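Local coordinates for protein histidine acid phosphatase (Hafnia alvei, PDB 4ARU) that belongs to branch 2 of the histidine phosphatase superfamily, a family of alpha/beta enzymes with helices packed around a central mixed beta sheet, at residues Val21-Met27 and Trp42-Tyr48; Tyr161-Leu167 and Ser248-Leu252; Met168-Phe174 and Cys189-Met195. All blocks are in the same frame, centred on the assembly; numbering follows the deposited sequence. Where two conformers were deposited one is given.

Interaction 1: residues Val21-Met27 and Trp42-Tyr48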
loop_
_atom_site.group_PDB
_atom_site.type_symbol
_atom_site.label_atom_id
_atom_site.label_comp_id
_atom_site.label_asym_id
_atom_site.label_seq_id
_atom_site.Cartn_x
_atom_site.Cartn_y
_atom_site.Cartn_z
ATOM N N VAL A 21 -3.996 3.150 10.151
ATOM C CA VAL A 21 -4.239 2.017 11.045
ATOM C C VAL A 21 -5.726 1.804 11.168
ATOM O O VAL A 21 -6.466 2.721 11.514
ATOM C CB VAL A 21 -3.590 2.216 12.418
ATOM C CG1 VAL A 21 -3.944 1.083 13.355
ATOM C CG2 VAL A 21 -2.082 2.370 12.307
ATOM N N ARG A 22 -6.137 0.565 10.894
ATOM C CA ARG A 22 -7.523 0.148 10.952
ATOM C C ARG A 22 -7.690 -1.095 11.791
ATOM O O ARG A 22 -6.734 -1.874 11.990
ATOM C CB ARG A 22 -7.971 -0.188 9.541
ATOM C CG ARG A 22 -7.157 -1.249 8.798
ATOM C CD ARG A 22 -7.899 -1.967 7.660
ATOM N NE ARG A 22 -7.052 -2.939 6.977
ATOM C CZ ARG A 22 -6.761 -4.155 7.438
ATOM N NH1 ARG A 22 -7.274 -4.550 8.595
ATOM N NH2 ARG A 22 -5.963 -4.973 6.747
ATOM N N ALA A 23 -8.916 -1.312 12.220
ATOM C CA ALA A 23 -9.307 -2.594 12.778
ATOM C C ALA A 23 -9.241 -3.658 11.658
ATOM O O ALA A 23 -9.306 -3.364 10.455
ATOM C CB ALA A 23 -10.694 -2.518 13.342
ATOM N N PRO A 24 -9.161 -4.928 12.047
ATOM C CA PRO A 24 -9.238 -5.991 11.061
ATOM C C PRO A 24 -10.457 -5.833 10.164
ATOM O O PRO A 24 -11.529 -5.457 10.653
ATOM C CB PRO A 24 -9.351 -7.253 11.931
ATOM C CG PRO A 24 -8.624 -6.889 13.205
ATOM C CD PRO A 24 -9.003 -5.446 13.408
ATOM N N THR A 25 -10.326 -6.143 8.878
ATOM C CA THR A 25 -11.413 -6.016 7.922
ATOM C C THR A 25 -12.500 -7.059 8.238
ATOM O O THR A 25 -13.701 -6.812 8.124
ATOM C CB THR A 25 -10.911 -6.185 6.466
ATOM O OG1 THR A 25 -9.702 -5.421 6.261
ATOM C CG2 THR A 25 -11.947 -5.695 5.518
ATOM N N LYS A 26 -12.038 -8.225 8.630
ATOM C CA LYS A 26 -12.939 -9.261 9.108
ATOM C C LYS A 26 -12.230 -10.115 10.134
ATOM O O LYS A 26 -11.004 -10.206 10.173
ATOM C CB LYS A 26 -13.465 -10.109 7.949
ATOM C CG LYS A 26 -12.426 -10.791 7.151
ATOM C CD LYS A 26 -13.069 -11.637 6.046
ATOM C CE LYS A 26 -12.038 -12.211 5.132
ATOM N NZ LYS A 26 -12.629 -13.154 4.136
ATOM N N MET A 27 -13.040 -10.748 10.971
ATOM C CA MET A 27 -12.524 -11.746 11.894
ATOM C C MET A 27 -13.333 -13.013 11.672
ATOM O O MET A 27 -14.482 -13.139 12.113
ATOM C CB MET A 27 -12.596 -11.243 13.331
ATOM C CG MET A 27 -12.044 -12.181 14.418
ATOM S SD MET A 27 -10.308 -12.608 14.230
ATOM C CE MET A 27 -9.411 -11.151 14.747
ATOM N N TRP A 42 -11.276 -4.158 19.158
ATOM C CA TRP A 42 -10.875 -2.846 18.639
ATOM C C TRP A 42 -11.926 -1.790 18.988
ATOM O O TRP A 42 -13.087 -2.114 19.273
ATOM C CB TRP A 42 -10.673 -2.933 17.125
ATOM C CG TRP A 42 -9.382 -3.577 16.815
ATOM C CD1 TRP A 42 -9.041 -4.911 16.982
ATOM C CD2 TRP A 42 -8.225 -2.943 16.305
ATOM N NE1 TRP A 42 -7.746 -5.118 16.608
ATOM C CE2 TRP A 42 -7.215 -3.925 16.195
ATOM C CE3 TRP A 42 -7.939 -1.646 15.908
ATOM C CZ2 TRP A 42 -5.946 -3.627 15.716
ATOM C CZ3 TRP A 42 -6.667 -1.354 15.444
ATOM C CH2 TRP A 42 -5.692 -2.324 15.371
ATOM N N PRO A 43 -11.531 -0.510 18.988
ATOM C CA PRO A 43 -12.433 0.539 19.461
ATOM C C PRO A 43 -13.307 1.139 18.356
ATOM O O PRO A 43 -13.996 2.130 18.604
ATOM C CB PRO A 43 -11.473 1.584 20.000
ATOM C CG PRO A 43 -10.325 1.464 19.086
ATOM C CD PRO A 43 -10.151 -0.014 18.865
ATOM N N VAL A 44 -13.316 0.498 17.185
ATOM C CA VAL A 44 -14.134 0.912 16.069
ATOM C C VAL A 44 -14.613 -0.357 15.376
ATOM O O VAL A 44 -14.109 -1.444 15.606
ATOM C CB VAL A 44 -13.326 1.735 15.034
ATOM C CG1 VAL A 44 -12.830 3.044 15.637
ATOM C CG2 VAL A 44 -12.162 0.958 14.459
ATOM N N LYS A 45 -15.588 -0.152 14.515
ATOM C CA LYS A 45 -16.107 -1.192 13.657
ATOM C C LYS A 45 -15.012 -1.848 12.853
ATOM O O LYS A 45 -14.054 -1.211 12.427
ATOM C CB LYS A 45 -17.121 -0.543 12.734
ATOM C CG LYS A 45 -17.879 -1.502 11.832
ATOM C CD LYS A 45 -18.901 -0.769 11.035
ATOM C CE LYS A 45 -19.551 -1.720 10.043
ATOM N NZ LYS A 45 -20.546 -0.981 9.272
ATOM N N LEU A 46 -15.177 -3.126 12.582
ATOM C CA LEU A 46 -14.245 -3.801 11.743
ATOM C C LEU A 46 -14.039 -3.073 10.437
ATOM O O LEU A 46 -14.985 -2.586 9.823
ATOM C CB LEU A 46 -14.669 -5.220 11.486
ATOM C CG LEU A 46 -14.630 -6.151 12.698
ATOM C CD1 LEU A 46 -14.973 -7.541 12.211
ATOM C CD2 LEU A 46 -13.298 -6.211 13.460
ATOM N N GLY A 47 -12.780 -2.955 10.012
ATOM C CA GLY A 47 -12.435 -2.252 8.819
ATOM C C GLY A 47 -12.359 -0.745 8.877
ATOM O O GLY A 47 -11.909 -0.136 7.897
ATOM N N TYR A 48 -12.764 -0.149 9.982
ATOM C CA TYR A 48 -12.661 1.312 10.086
ATOM C C TYR A 48 -11.254 1.727 10.488
ATOM O O TYR A 48 -10.564 1.037 11.231
ATOM C CB TYR A 48 -13.659 1.853 11.122
ATOM C CG TYR A 48 -15.081 2.061 10.625
ATOM C CD1 TYR A 48 -15.544 1.507 9.429
ATOM C CD2 TYR A 48 -15.934 2.882 11.315
ATOM C CE1 TYR A 48 -16.860 1.704 9.002
ATOM C CE2 TYR A 48 -17.246 3.081 10.910
ATOM C CZ TYR A 48 -17.712 2.493 9.740
ATOM O OH TYR A 48 -19.038 2.724 9.334
#
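Trp42 lays one face of its indole over Ala23 and Pro24 in two CH-pi contacts: Pro24 CD stands 3.5 Å from the centroid of the five-membered ring, almost on the normal, and Ala23 CA 3.9 Å from that of the six-membered ring. Val21 CG1 meets the ring edge, 4.2 Å from Trp42 CZ3. Ala23 CB touches both Trp42 CB (3.8 Å) and Val44 CG2 (3.9 Å). Leu46 rests its CB against Pro24 O at 3.3 Å and reaches with CD1 to within 3.9 Å of Met27 N. Backbone bonds hold the two irregular segments together: Ala23 N donates to Tyr48 O (3.0 Å), and Gly47 N makes a weak bond to Pro24 O (2.9 Å). Lys45 to Tyr48 form a type II turn, closed by Tyr48 N to Lys45 O at 3.0 Å. Gly47 takes its third position, with a positive phi at which a CB would be jammed against the preceding carbonyl oxygen. Arg22 turns its guanidinium away from Trp42-Tyr48; its NH1 donates to Ala23 O (3.0 Å), while its NE is hydrogen-bonded to a tartaric acid molecule, probably from the crystallisation liquor. Gly47 O accepts from Arg94, and helix 213-229 packs beside Arg22 and Pro24. Val21-Pro24 end the RHGxRxP signature of histidine acid phosphatases, the loop following the first sheet strand that marks the active-site pocket in this family.

Interaction 2: residues Tyr161-Leu167 and Ser248-Leu252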
loop_
_atom_site.group_PDB
_atom_site.type_symbol
_atom_site.label_atom_id
_atom_site.label_comp_id
_atom_site.label_asym_id
_atom_site.label_seq_id
_atom_site.Cartn_x
_atom_site.Cartn_y
_atom_site.Cartn_z
ATOM N N TYR A 161 8.605 -21.629 3.635
ATOM C CA TYR A 161 8.443 -20.781 4.819
ATOM C C TYR A 161 8.284 -21.566 6.108
ATOM O O TYR A 161 7.534 -21.156 7.007
ATOM C CB TYR A 161 7.250 -19.828 4.620
ATOM C CG TYR A 161 7.429 -18.919 3.460
ATOM C CD1 TYR A 161 8.342 -17.890 3.493
ATOM C CD2 TYR A 161 6.717 -19.123 2.305
ATOM C CE1 TYR A 161 8.517 -17.049 2.389
ATOM C CE2 TYR A 161 6.891 -18.324 1.188
ATOM C CZ TYR A 161 7.794 -17.284 1.231
ATOM O OH TYR A 161 8.054 -16.483 0.133
ATOM N N GLN A 162 9.015 -22.660 6.258
ATOM C CA GLN A 162 8.851 -23.508 7.412
ATOM C C GLN A 162 9.120 -22.797 8.731
ATOM O O GLN A 162 8.306 -22.904 9.654
ATOM C CB GLN A 162 9.663 -24.776 7.229
ATOM C CG GLN A 162 9.027 -25.700 6.182
ATOM C CD GLN A 162 7.558 -26.119 6.530
ATOM O OE1 GLN A 162 6.562 -25.631 5.961
ATOM N NE2 GLN A 162 7.441 -27.043 7.492
ATOM N N ALA A 163 10.199 -22.046 8.840
ATOM C CA ALA A 163 10.495 -21.354 10.106
ATOM C C ALA A 163 9.457 -20.300 10.496
ATOM O O ALA A 163 9.025 -20.196 11.642
ATOM C CB ALA A 163 11.876 -20.728 10.041
ATOM N N SER A 164 9.028 -19.509 9.527
ATOM C CA SER A 164 8.053 -18.460 9.747
ATOM C C SER A 164 6.692 -19.039 10.130
ATOM O O SER A 164 6.009 -18.539 11.042
ATOM C CB SER A 164 7.940 -17.592 8.503
ATOM O OG SER A 164 9.135 -16.863 8.283
ATOM N N LEU A 165 6.311 -20.128 9.456
ATOM C CA LEU A 165 5.033 -20.771 9.794
ATOM C C LEU A 165 5.093 -21.391 11.188
ATOM O O LEU A 165 4.137 -21.344 11.982
ATOM C CB LEU A 165 4.645 -21.795 8.734
ATOM C CG LEU A 165 4.231 -21.255 7.373
ATOM C CD1 LEU A 165 3.950 -22.336 6.336
ATOM C CD2 LEU A 165 2.996 -20.382 7.538
ATOM N N ALA A 166 6.245 -21.945 11.548
ATOM C CA ALA A 166 6.420 -22.502 12.894
ATOM C C ALA A 166 6.360 -21.410 13.953
ATOM O O ALA A 166 5.768 -21.599 14.994
ATOM C CB ALA A 166 7.716 -23.277 13.004
ATOM N N LEU A 167 6.930 -20.250 13.630
ATOM C CA LEU A 167 6.839 -19.119 14.565
ATOM C C LEU A 167 5.400 -18.651 14.716
ATOM O O LEU A 167 4.932 -18.398 15.817
ATOM C CB LEU A 167 7.719 -17.961 14.120
ATOM C CG LEU A 167 7.654 -16.669 14.937
ATOM C CD1 LEU A 167 8.112 -16.917 16.356
ATOM C CD2 LEU A 167 8.493 -15.605 14.261
ATOM N N SER A 248 10.224 -12.164 10.674
ATOM C CA SER A 248 9.891 -13.504 10.228
ATOM C C SER A 248 8.392 -13.616 9.987
ATOM O O SER A 248 7.954 -14.183 8.986
ATOM C CB SER A 248 10.355 -14.518 11.289
ATOM O OG SER A 248 9.923 -15.833 10.925
ATOM N N LEU A 249 7.566 -13.046 10.851
ATOM C CA LEU A 249 6.120 -13.108 10.625
ATOM C C LEU A 249 5.686 -12.281 9.412
ATOM O O LEU A 249 4.870 -12.708 8.566
ATOM C CB LEU A 249 5.386 -12.607 11.856
ATOM C CG LEU A 249 5.574 -13.418 13.129
ATOM C CD1 LEU A 249 5.021 -12.695 14.383
ATOM C CD2 LEU A 249 4.976 -14.824 12.960
ATOM N N LEU A 250 6.245 -11.083 9.271
ATOM C CA LEU A 250 5.829 -10.226 8.149
ATOM C C LEU A 250 6.389 -10.731 6.825
ATOM O O LEU A 250 5.830 -10.402 5.799
ATOM C CB LEU A 250 6.210 -8.748 8.420
ATOM C CG LEU A 250 5.105 -7.899 9.115
ATOM C CD1 LEU A 250 3.784 -7.766 8.331
ATOM C CD2 LEU A 250 4.859 -8.414 10.516
ATOM N N LYS A 251 7.405 -11.584 6.857
ATOM C CA LYS A 251 7.897 -12.241 5.641
ATOM C C LYS A 251 6.751 -12.964 4.941
ATOM O O LYS A 251 6.601 -12.927 3.712
ATOM C CB LYS A 251 9.005 -13.226 6.002
ATOM C CG LYS A 251 9.564 -13.938 4.791
ATOM C CD LYS A 251 10.888 -14.645 5.046
ATOM C CE LYS A 251 10.838 -15.523 6.241
ATOM N NZ LYS A 251 12.094 -16.325 6.284
ATOM N N LEU A 252 5.865 -13.560 5.710
ATOM C CA LEU A 252 4.726 -14.277 5.146
ATOM C C LEU A 252 3.755 -13.321 4.485
ATOM O O LEU A 252 3.203 -13.600 3.429
ATOM C CB LEU A 252 3.998 -15.067 6.241
ATOM C CG LEU A 252 4.839 -16.183 6.878
ATOM C CD1 LEU A 252 4.314 -16.572 8.264
ATOM C CD2 LEU A 252 4.856 -17.402 5.984
HETATM O O HOH W 1 10.467 -18.990 6.846
#
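Apolar packing carries much of this helix-helix contact. Leu252 CD2 lies 3.7 Å from Tyr161 CB and 3.8 Å from Leu165 CD2, while Ser164 CB touches Leu252 CG at 3.8 Å. Farther along, Leu167 CG meets Leu249 CD2 at 3.8 Å. The polar part centres on two buried serines: Ser164 OG and Ser248 OG share a hydrogen bond of 2.9 Å, and their small side chains let the CA atoms come within 5.3 Å. Lys251 stretches alongside, with CE 3.0 Å from Ser164 OG and CG 4.1 Å from Tyr161 CE1. A water accepts from both Ser164 N (3.1 Å) and Lys251 NZ (3.2 Å), joining the first turn of helix 162-172 to the lysine. The axes of 162-167 and 248-252 cross at -109°, 8.6 Å apart at closest approach. Helix 213-229 adds Ala217 beside Leu165 and Leu252. Pairing the serine hydroxyls at the crossing satisfies polar groups inside an otherwise leucine-rich interface, and the water links the Ser164 backbone to the exposed Lys251.

Interaction 3: residues Met168-Phe174 and Cys189-Met195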
loop_
_atom_site.group_PDB
_atom_site.type_symbol
_atom_site.label_atom_id
_atom_site.label_comp_id
_atom_site.label_asym_id
_atom_site.label_seq_id
_atom_site.Cartn_x
_atom_site.Cartn_y
_atom_site.Cartn_z
ATOM N N MET A 168 4.688 -18.562 13.610
ATOM C CA MET A 168 3.272 -18.154 13.678
ATOM C C MET A 168 2.522 -19.151 14.585
ATOM O O MET A 168 1.703 -18.762 15.424
ATOM C CB MET A 168 2.620 -18.110 12.298
ATOM C CG MET A 168 1.151 -17.708 12.314
ATOM S SD MET A 168 0.762 -16.118 13.118
ATOM C CE MET A 168 1.222 -14.956 11.874
ATOM N N SER A 169 2.736 -20.434 14.361
ATOM C CA SER A 169 2.121 -21.457 15.225
ATOM C C SER A 169 2.362 -21.236 16.706
ATOM O O SER A 169 1.428 -21.282 17.495
ATOM C CB SER A 169 2.589 -22.848 14.777
ATOM O OG SER A 169 1.975 -23.877 15.531
ATOM N N SER A 170 3.610 -20.902 17.060
ATOM C CA SER A 170 3.969 -20.711 18.452
ATOM C C SER A 170 3.331 -19.435 19.020
ATOM O O SER A 170 2.877 -19.454 20.157
ATOM C CB SER A 170 5.510 -20.742 18.627
ATOM O OG SER A 170 6.138 -19.611 18.079
ATOM N N VAL A 171 3.291 -18.368 18.238
ATOM C CA VAL A 171 2.665 -17.107 18.666
ATOM C C VAL A 171 1.163 -17.305 18.930
ATOM O O VAL A 171 0.628 -16.777 19.908
ATOM C CB VAL A 171 2.886 -16.021 17.591
ATOM C CG1 VAL A 171 1.971 -14.816 17.801
ATOM C CG2 VAL A 171 4.357 -15.628 17.539
ATOM N N LEU A 172 0.510 -18.083 18.075
ATOM C CA LEU A 172 -0.888 -18.429 18.252
ATOM C C LEU A 172 -1.135 -19.441 19.345
ATOM O O LEU A 172 -2.263 -19.547 19.823
ATOM C CB LEU A 172 -1.442 -19.043 16.933
ATOM C CG LEU A 172 -1.469 -18.082 15.761
ATOM C CD1 LEU A 172 -1.802 -18.907 14.548
ATOM C CD2 LEU A 172 -2.482 -16.959 15.962
ATOM N N ASP A 173 -0.128 -20.226 19.759
ATOM C CA ASP A 173 -0.402 -21.476 20.500
ATOM C C ASP A 173 -1.367 -22.366 19.751
ATOM O O ASP A 173 -2.264 -22.999 20.312
ATOM C CB ASP A 173 -0.867 -21.183 21.933
ATOM C CG ASP A 173 0.257 -20.604 22.782
ATOM O OD1 ASP A 173 1.180 -21.385 23.060
ATOM O OD2 ASP A 173 0.261 -19.401 23.176
ATOM N N PHE A 174 -1.128 -22.442 18.433
ATOM C CA PHE A 174 -1.968 -23.220 17.527
ATOM C C PHE A 174 -2.242 -24.654 18.000
ATOM O O PHE A 174 -3.365 -25.143 17.892
ATOM C CB PHE A 174 -1.399 -23.170 16.090
ATOM C CG PHE A 174 -2.134 -24.067 15.098
ATOM C CD1 PHE A 174 -3.381 -23.703 14.581
ATOM C CD2 PHE A 174 -1.564 -25.236 14.656
ATOM C CE1 PHE A 174 -4.021 -24.525 13.674
ATOM C CE2 PHE A 174 -2.212 -26.052 13.745
ATOM C CZ PHE A 174 -3.432 -25.686 13.251
ATOM N N CYS A 189 -1.062 -32.101 15.079
ATOM C CA CYS A 189 -1.669 -30.945 14.432
ATOM C C CYS A 189 -0.593 -29.883 14.206
ATOM O O CYS A 189 -0.198 -29.151 15.111
ATOM C CB CYS A 189 -2.799 -30.404 15.296
ATOM S SG CYS A 189 -3.861 -29.153 14.540
ATOM N N ASP A 190 -0.084 -29.848 12.979
ATOM C CA ASP A 190 1.012 -28.941 12.580
ATOM C C ASP A 190 0.425 -27.884 11.648
ATOM O O ASP A 190 -0.276 -28.216 10.719
ATOM C CB ASP A 190 2.109 -29.759 11.859
ATOM C CG ASP A 190 3.225 -28.898 11.300
ATOM O OD1 ASP A 190 3.113 -28.432 10.153
ATOM O OD2 ASP A 190 4.221 -28.676 12.033
ATOM N N PHE A 191 0.721 -26.611 11.902
ATOM C CA PHE A 191 0.095 -25.497 11.203
ATOM C C PHE A 191 0.298 -25.619 9.712
ATOM O O PHE A 191 -0.655 -25.529 8.938
ATOM C CB PHE A 191 0.656 -24.180 11.758
ATOM C CG PHE A 191 -0.035 -22.926 11.257
ATOM C CD1 PHE A 191 -1.269 -22.554 11.762
ATOM C CD2 PHE A 191 0.591 -22.047 10.392
ATOM C CE1 PHE A 191 -1.873 -21.380 11.362
ATOM C CE2 PHE A 191 -0.024 -20.875 9.981
ATOM C CZ PHE A 191 -1.255 -20.543 10.457
ATOM N N SER A 192 1.532 -25.851 9.291
ATOM C CA SER A 192 1.840 -25.990 7.859
ATOM C C SER A 192 1.169 -27.232 7.214
ATOM O O SER A 192 0.580 -27.113 6.140
ATOM C CB SER A 192 3.355 -26.049 7.650
ATOM O OG SER A 192 3.665 -26.267 6.255
ATOM N N GLN A 193 1.258 -28.382 7.857
ATOM C CA GLN A 193 0.717 -29.631 7.326
ATOM C C GLN A 193 -0.805 -29.552 7.232
ATOM O O GLN A 193 -1.399 -30.062 6.288
ATOM C CB GLN A 193 1.110 -30.784 8.255
ATOM C CG GLN A 193 0.832 -32.185 7.708
ATOM C CD GLN A 193 -0.637 -32.570 7.731
ATOM O OE1 GLN A 193 -1.367 -32.176 8.628
ATOM N NE2 GLN A 193 -1.077 -33.346 6.736
ATOM N N ALA A 194 -1.416 -28.939 8.238
ATOM C CA ALA A 194 -2.875 -28.829 8.308
ATOM C C ALA A 194 -3.471 -27.966 7.193
ATOM O O ALA A 194 -4.639 -28.155 6.835
ATOM C CB ALA A 194 -3.301 -28.304 9.657
ATOM N N MET A 195 -2.693 -26.999 6.698
ATOM C CA MET A 195 -3.182 -25.967 5.795
ATOM C C MET A 195 -2.237 -25.771 4.618
ATOM O O MET A 195 -1.593 -24.743 4.488
ATOM C CB MET A 195 -3.381 -24.636 6.524
ATOM C CG MET A 195 -4.493 -24.752 7.536
ATOM S SD MET A 195 -4.744 -23.183 8.424
ATOM C CE MET A 195 -4.326 -23.694 10.075
HETATM O O HOH W 2 2.314 -26.220 14.355
#
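Phe191 and Phe174 are the two bumps that fit together. The Phe191 ring projects from the start of helix 191-194 into a hollow lined by Met168, Ser169 and Leu172 of one helix and by Phe174 just beyond its end. Met168 CG lies 4.1 Å from Phe191 CE2, Leu172 CD1 4.0 Å from Phe191 CE1, and Ser169 CB 3.8 Å from Phe191 CB. The edge of Phe191 points at the face of Phe174 in a T-shaped stack, with centroids 5.0 Å apart and planes at 82°. Phe174 fills a hollow in turn: Phe191 CA touches its CE2 at 3.5 Å, Met195 CE its CE1 at 3.7 Å, and Cys189 SG its CE2 at 3.6 Å, the sulfur lying obliquely to the ring. The backbone places both rings. A Schellman motif ends helix 162-172, with Phe174 N bonded to Ser169 O (3.0 Å) and Asp173 N to Ser170 O (3.1 Å); Asp173, at positive phi, turns the chain so that Phe174 comes round beside Phe191. Asp190 is the N-cap of helix 191-194, its OD1 accepting from Gln193 N at 3.0 Å. A water bridges Ser169 OG (2.6 Å) and Phe191 N (3.0 Å). The disulfide of Cys189 with Cys180 ties the start of 189-195 to helix 178-182, whose Tyr179 also meets the Phe174 ring. Helix 213-229 packs Leu220 and Phe224 on Met168 and Leu216 on Met195, so the short helix 191-194 is held among helices 162-172, 178-182 and 213-229.

Interactions 2 and 3 use successive parts of helix 162-172 and form one continuous patch, their centres about 11 Å apart. Leu165 CD2 packs on Phe191 CE2 at 3.9 Å, and Leu249 CD2 lies 3.8 Å from Met168 N, so leucines border the aromatic pocket. Interaction 1 stands apart: its centre is about 24 Å from each, and its nearest atoms are about 10 Å from interaction 2 and 9 Å from interaction 3. Helix 213-229 packs against all three. Consistent with the family's active-site pocket, interaction 1 borders tartaric acid, probably from the crystallisation liquor, and sodium, each about 3 Å from the Arg22 side chain; Met168 and Leu252 side chains lie about 12 and 14 Å from sodium.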